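Long-range contact in cytolethal distending toxin subunit A (Haemophilus ducreyi, PDB 1SR4), which probably pairs with CdtC to form the lectin-like heterodimer required to deliver the genotoxic subunit CdtB to host cells: residues A[144-154]-A[189-197]. Numbering follows the deposited sequence.
Sequences LLPTDSGAVVI and RDQTWYLAP
Ile154 lays its CD1 methyl over one face of the Trp193 indole, a CH-pi contact 3.9 Å from the centroid of the five-membered ring, in the ricin-type beta-trefoil lectin domain, on the side that meets CdtB and CdtC. CG1 of Ile154 is anti to the carbonyl carbon (chi1 -55°) and the chain runs on extended, which carries CD1 out over the ring; Tyr165 meets the same indole obliquely. Farther along, Leu195 sends its two methyls to different partners: CD1 to Val152 CG1, CD2 to Leu144 CD2 at 3.9 Å. Leu241 of the CdtB chain packs against both leucines. On the other flank Ala151 CB sits at the edge of the Tyr194 ring, 4.0 Å from CD1.

In the hairpin of strands 142-146 and 152-156, closed by a type I turn from Thr147 to Gly150, residues 152-154 run at 104° to 193-196. A single antiparallel hydrogen-bonded pair joins them, consistent with the steep crossing: Val152 N to Trp193 O at 3.0 Å and Trp193 N to Val152 O at 2.9 Å, both nearly straight. Where the backbones diverge, water takes over, one molecule linking Gly150 O with Leu195 N, another Gln191 O with Ile154 N. At the polar edge, Asp190 forms an Asx turn: its OD1 accepts Thr192 N at 2.8 Å on the anti side and Thr192 OG1 at 2.7 Å on the syn side, both from the same face of the carboxylate.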
ATOM      1  N   LEU A 144      -0.564 -12.050   9.172  1.00 13.47           N
ATOM      2  CA  LEU A 144       0.697 -11.673   8.541  1.00 11.60           C
ATOM      3  C   LEU A 144       1.332 -10.628   9.437  1.00 11.75           C
ATOM      4  O   LEU A 144       0.721  -9.607   9.749  1.00 12.20           O
ATOM      5  CB  LEU A 144       0.471 -11.123   7.129  1.00 14.76           C
ATOM      6  CG  LEU A 144       0.336 -12.187   6.030  1.00 16.13           C
ATOM      7  CD1 LEU A 144      -0.819 -13.129   6.357  1.00 15.08           C
ATOM      8  CD2 LEU A 144       0.123 -11.509   4.681  1.00 15.26           C
ATOM      9  N   LEU A 145       2.554 -10.911   9.864  1.00 11.14           N
ATOM     10  CA  LEU A 145       3.301 -10.045  10.755  1.00 11.13           C
ATOM     11  C   LEU A 145       4.330  -9.248   9.951  1.00 11.00           C
ATOM     12  O   LEU A 145       5.250  -9.810   9.366  1.00 10.39           O
ATOM     13  CB  LEU A 145       4.014 -10.902  11.805  1.00 13.30           C
ATOM     14  CG  LEU A 145       3.260 -12.106  12.407  1.00 16.10           C
ATOM     15  CD1 LEU A 145       4.236 -12.979  13.197  1.00 16.82           C
ATOM     16  CD2 LEU A 145       2.132 -11.633  13.299  1.00 16.39           C
ATOM     17  N   PRO A 146       4.193  -7.926   9.922  1.00  9.84           N
ATOM     18  CA  PRO A 146       5.157  -7.121   9.163  1.00 10.79           C
ATOM     19  C   PRO A 146       6.543  -7.151   9.788  1.00 10.89           C
ATOM     20  O   PRO A 146       6.673  -7.284  11.005  1.00  9.17           O
ATOM     21  CB  PRO A 146       4.536  -5.719   9.195  1.00 10.94           C
ATOM     22  CG  PRO A 146       3.877  -5.684  10.564  1.00 11.39           C
ATOM     23  CD  PRO A 146       3.232  -7.079  10.655  1.00 10.85           C
ATOM     24  N   THR A 147       7.575  -7.056   8.952  1.00 10.99           N
ATOM     25  CA  THR A 147       8.953  -7.033   9.444  1.00 11.48           C
ATOM     26  C   THR A 147       9.430  -5.608   9.194  1.00 12.05           C
ATOM     27  O   THR A 147       8.749  -4.845   8.493  1.00 12.09           O
ATOM     28  CB  THR A 147       9.871  -7.967   8.657  1.00 10.93           C
ATOM     29  OG1 THR A 147      10.063  -7.442   7.339  1.00 11.99           O
ATOM     30  CG2 THR A 147       9.274  -9.372   8.569  1.00 10.00           C
ATOM     31  N   ASP A 148      10.589  -5.235   9.729  1.00 11.38           N
ATOM     32  CA  ASP A 148      11.051  -3.877   9.497  1.00 11.45           C
ATOM     33  C   ASP A 148      11.583  -3.582   8.099  1.00 12.50           C
ATOM     34  O   ASP A 148      12.021  -2.466   7.830  1.00 11.51           O
ATOM     35  CB  ASP A 148      12.067  -3.433  10.550  1.00 13.62           C
ATOM     36  CG  ASP A 148      13.248  -4.363  10.674  1.00 16.68           C
ATOM     37  OD1 ASP A 148      13.450  -5.248   9.809  1.00 14.11           O
ATOM     38  OD2 ASP A 148      13.990  -4.186  11.662  1.00 20.56           O
ATOM     39  N   SER A 149      11.535  -4.561   7.200  1.00 11.84           N
ATOM     40  CA  SER A 149      11.977  -4.310   5.826  1.00 12.41           C
ATOM     41  C   SER A 149      10.751  -4.146   4.943  1.00 11.85           C
ATOM     42  O   SER A 149      10.870  -3.809   3.763  1.00 12.23           O
ATOM     43  CB  SER A 149      12.816  -5.469   5.292  1.00 11.68           C
ATOM     44  OG  SER A 149      12.003  -6.605   5.073  1.00 11.77           O
ATOM     45  N   GLY A 150       9.572  -4.391   5.513  1.00 10.94           N
ATOM     46  CA  GLY A 150       8.344  -4.281   4.738  1.00 12.42           C
ATOM     47  C   GLY A 150       7.848  -5.629   4.227  1.00 11.81           C
ATOM     48  O   GLY A 150       6.775  -5.739   3.623  1.00 13.10           O
ATOM     49  N   ALA A 151       8.644  -6.662   4.446  1.00  9.70           N
ATOM     50  CA  ALA A 151       8.263  -8.013   4.057  1.00  9.63           C
ATOM     51  C   ALA A 151       7.316  -8.497   5.175  1.00 10.95           C
ATOM     52  O   ALA A 151       7.068  -7.768   6.141  1.00 10.46           O
ATOM     53  CB  ALA A 151       9.507  -8.905   3.997  1.00  9.70           C
ATOM     54  N   VAL A 152       6.781  -9.704   5.052  1.00  9.53           N
ATOM     55  CA  VAL A 152       5.897 -10.226   6.091  1.00 10.38           C
ATOM     56  C   VAL A 152       6.226 -11.676   6.447  1.00 10.28           C
ATOM     57  O   VAL A 152       6.844 -12.404   5.665  1.00 10.43           O
ATOM     58  CB  VAL A 152       4.388 -10.205   5.672  1.00 11.25           C
ATOM     59  CG1 VAL A 152       3.904  -8.781   5.428  1.00  9.88           C
ATOM     60  CG2 VAL A 152       4.173 -11.073   4.415  1.00  9.95           C
ATOM     61  N   VAL A 153       5.826 -12.078   7.645  1.00 10.08           N
ATOM     62  CA  VAL A 153       5.979 -13.459   8.072  1.00 11.66           C
ATOM     63  C   VAL A 153       4.528 -13.942   8.134  1.00 10.70           C
ATOM     64  O   VAL A 153       3.643 -13.202   8.586  1.00 11.45           O
ATOM     65  CB  VAL A 153       6.702 -13.543   9.437  1.00 13.06           C
ATOM     66  CG1 VAL A 153       6.463 -14.900  10.110  1.00 14.56           C
ATOM     67  CG2 VAL A 153       8.189 -13.389   9.192  1.00 13.84           C
ATOM     68  N   ILE A 154       4.269 -15.147   7.633  1.00 10.75           N
ATOM     69  CA  ILE A 154       2.906 -15.682   7.594  1.00 10.12           C
ATOM     70  C   ILE A 154       2.688 -16.697   8.712  1.00 10.75           C
ATOM     71  O   ILE A 154       3.289 -17.773   8.720  1.00 12.04           O
ATOM     72  CB  ILE A 154       2.638 -16.346   6.251  1.00 10.25           C
ATOM     73  CG1 ILE A 154       2.929 -15.349   5.115  1.00 12.51           C
ATOM     74  CG2 ILE A 154       1.208 -16.829   6.200  1.00 10.34           C
ATOM     75  CD1 ILE A 154       2.848 -15.953   3.706  1.00 12.59           C
ATOM     76  N   ARG A 189      16.605 -22.023   5.749  1.00 13.79           N
ATOM     77  CA  ARG A 189      15.380 -21.801   6.511  1.00 13.43           C
ATOM     78  C   ARG A 189      15.082 -20.302   6.575  1.00 12.21           C
ATOM     79  O   ARG A 189      15.806 -19.546   7.220  1.00 11.27           O
ATOM     80  CB  ARG A 189      15.575 -22.375   7.922  1.00 13.58           C
ATOM     81  CG  ARG A 189      14.402 -22.172   8.868  1.00 17.50           C
ATOM     82  CD  ARG A 189      14.589 -22.941  10.193  1.00 19.19           C
ATOM     83  NE  ARG A 189      13.361 -22.900  10.987  1.00 19.21           N
ATOM     84  CZ  ARG A 189      13.017 -21.894  11.781  1.00 20.65           C
ATOM     85  NH1 ARG A 189      13.821 -20.845  11.905  1.00 22.81           N
ATOM     86  NH2 ARG A 189      11.844 -21.909  12.416  1.00 21.05           N
ATOM     87  N   ASP A 190      14.021 -19.880   5.897  1.00 10.37           N
ATOM     88  CA  ASP A 190      13.655 -18.463   5.859  1.00 11.01           C
ATOM     89  C   ASP A 190      12.149 -18.388   6.087  1.00 10.66           C
ATOM     90  O   ASP A 190      11.414 -19.313   5.713  1.00  8.10           O
ATOM     91  CB  ASP A 190      14.011 -17.901   4.486  1.00  8.89           C
ATOM     92  CG  ASP A 190      14.066 -16.376   4.446  1.00 10.47           C
ATOM     93  OD1 ASP A 190      13.250 -15.675   5.085  1.00 10.71           O
ATOM     94  OD2 ASP A 190      14.929 -15.867   3.714  1.00 11.75           O
ATOM     95  N   GLN A 191      11.686 -17.317   6.724  1.00 10.31           N
ATOM     96  CA  GLN A 191      10.259 -17.182   6.969  1.00 10.81           C
ATOM     97  C   GLN A 191       9.728 -15.866   6.423  1.00 11.71           C
ATOM     98  O   GLN A 191       8.599 -15.477   6.736  1.00  9.82           O
ATOM     99  CB  GLN A 191       9.943 -17.282   8.472  1.00 13.09           C
ATOM    100  CG  GLN A 191      10.324 -18.614   9.109  1.00 14.68           C
ATOM    101  CD  GLN A 191       9.916 -18.697  10.573  1.00 20.25           C
ATOM    102  OE1 GLN A 191      10.005 -17.707  11.309  1.00 20.19           O
ATOM    103  NE2 GLN A 191       9.481 -19.882  11.009  1.00 19.15           N
ATOM    104  N   THR A 192      10.519 -15.168   5.607  1.00  9.97           N
ATOM    105  CA  THR A 192      10.017 -13.901   5.070  1.00 12.15           C
ATOM    106  C   THR A 192       9.487 -14.070   3.653  1.00 11.23           C
ATOM    107  O   THR A 192      10.094 -14.739   2.809  1.00  9.77           O
ATOM    108  CB  THR A 192      11.092 -12.765   5.097  1.00 14.15           C
ATOM    109  OG1 THR A 192      12.310 -13.232   4.542  1.00 16.83           O
ATOM    110  CG2 THR A 192      11.377 -12.327   6.523  1.00 18.43           C
ATOM    111  N   TRP A 193       8.337 -13.445   3.420  1.00 10.05           N
ATOM    112  CA  TRP A 193       7.631 -13.479   2.146  1.00  9.62           C
ATOM    113  C   TRP A 193       7.304 -12.075   1.683  1.00  9.05           C
ATOM    114  O   TRP A 193       7.179 -11.169   2.512  1.00  7.63           O
ATOM    115  CB  TRP A 193       6.308 -14.221   2.320  1.00  7.68           C
ATOM    116  CG  TRP A 193       6.459 -15.678   2.639  1.00  7.60           C
ATOM    117  CD1 TRP A 193       6.623 -16.257   3.878  1.00  6.97           C
ATOM    118  CD2 TRP A 193       6.474 -16.743   1.687  1.00  5.92           C
ATOM    119  NE1 TRP A 193       6.737 -17.631   3.739  1.00  8.79           N
ATOM    120  CE2 TRP A 193       6.651 -17.948   2.404  1.00  7.24           C
ATOM    121  CE3 TRP A 193       6.355 -16.793   0.290  1.00  8.57           C
ATOM    122  CZ2 TRP A 193       6.713 -19.198   1.765  1.00  6.53           C
ATOM    123  CZ3 TRP A 193       6.415 -18.037  -0.343  1.00  9.40           C
ATOM    124  CH2 TRP A 193       6.593 -19.219   0.400  1.00  8.85           C
ATOM    125  N   TYR A 194       7.167 -11.886   0.370  1.00  8.21           N
ATOM    126  CA  TYR A 194       6.775 -10.573  -0.145  1.00  7.73           C
ATOM    127  C   TYR A 194       5.373 -10.675  -0.735  1.00  7.83           C
ATOM    128  O   TYR A 194       5.006 -11.694  -1.344  1.00  8.01           O
ATOM    129  CB  TYR A 194       7.713 -10.076  -1.257  1.00  7.40           C
ATOM    130  CG  TYR A 194       9.195 -10.322  -1.029  1.00  9.44           C
ATOM    131  CD1 TYR A 194       9.832  -9.909   0.147  1.00  9.52           C
ATOM    132  CD2 TYR A 194       9.971 -10.947  -2.013  1.00  9.35           C
ATOM    133  CE1 TYR A 194      11.234 -10.113   0.327  1.00 10.47           C
ATOM    134  CE2 TYR A 194      11.350 -11.159  -1.839  1.00  9.00           C
ATOM    135  CZ  TYR A 194      11.970 -10.739  -0.675  1.00 10.10           C
ATOM    136  OH  TYR A 194      13.330 -10.947  -0.529  1.00 12.39           O
ATOM    137  N   LEU A 195       4.588  -9.618  -0.550  1.00  6.32           N
ATOM    138  CA  LEU A 195       3.244  -9.547  -1.111  1.00  7.34           C
ATOM    139  C   LEU A 195       3.568  -8.980  -2.493  1.00  8.05           C
ATOM    140  O   LEU A 195       3.915  -7.806  -2.620  1.00  7.85           O
ATOM    141  CB  LEU A 195       2.394  -8.588  -0.259  1.00  9.40           C
ATOM    142  CG  LEU A 195       2.274  -9.125   1.189  1.00  8.81           C
ATOM    143  CD1 LEU A 195       1.650  -8.117   2.126  1.00  9.76           C
ATOM    144  CD2 LEU A 195       1.463 -10.402   1.153  1.00 11.18           C
ATOM    145  N   ALA A 196       3.454  -9.820  -3.520  1.00  6.58           N
ATOM    146  CA  ALA A 196       3.861  -9.442  -4.875  1.00  7.29           C
ATOM    147  C   ALA A 196       2.783  -9.479  -5.952  1.00  7.42           C
ATOM    148  O   ALA A 196       1.701 -10.036  -5.746  1.00  6.79           O
ATOM    149  CB  ALA A 196       5.068 -10.370  -5.306  1.00  7.02           C
ATOM    150  N   PRO A 197       3.072  -8.891  -7.131  1.00  6.84           N
ATOM    151  CA  PRO A 197       2.080  -8.897  -8.214  1.00  6.67           C
ATOM    152  C   PRO A 197       1.855 -10.337  -8.656  1.00  7.32           C
ATOM    153  O   PRO A 197       2.743 -11.181  -8.533  1.00  8.65           O
ATOM    154  CB  PRO A 197       2.755  -8.078  -9.330  1.00  6.60           C
ATOM    155  CG  PRO A 197       3.764  -7.205  -8.584  1.00  7.30           C
ATOM    156  CD  PRO A 197       4.290  -8.172  -7.541  1.00  5.65           C
TER
HETATM  157  O   HOH W   1       5.802  -7.683   1.268  1.00 14.18           O
HETATM  158  O   HOH W   2       6.490 -16.903   7.424  1.00  9.97           O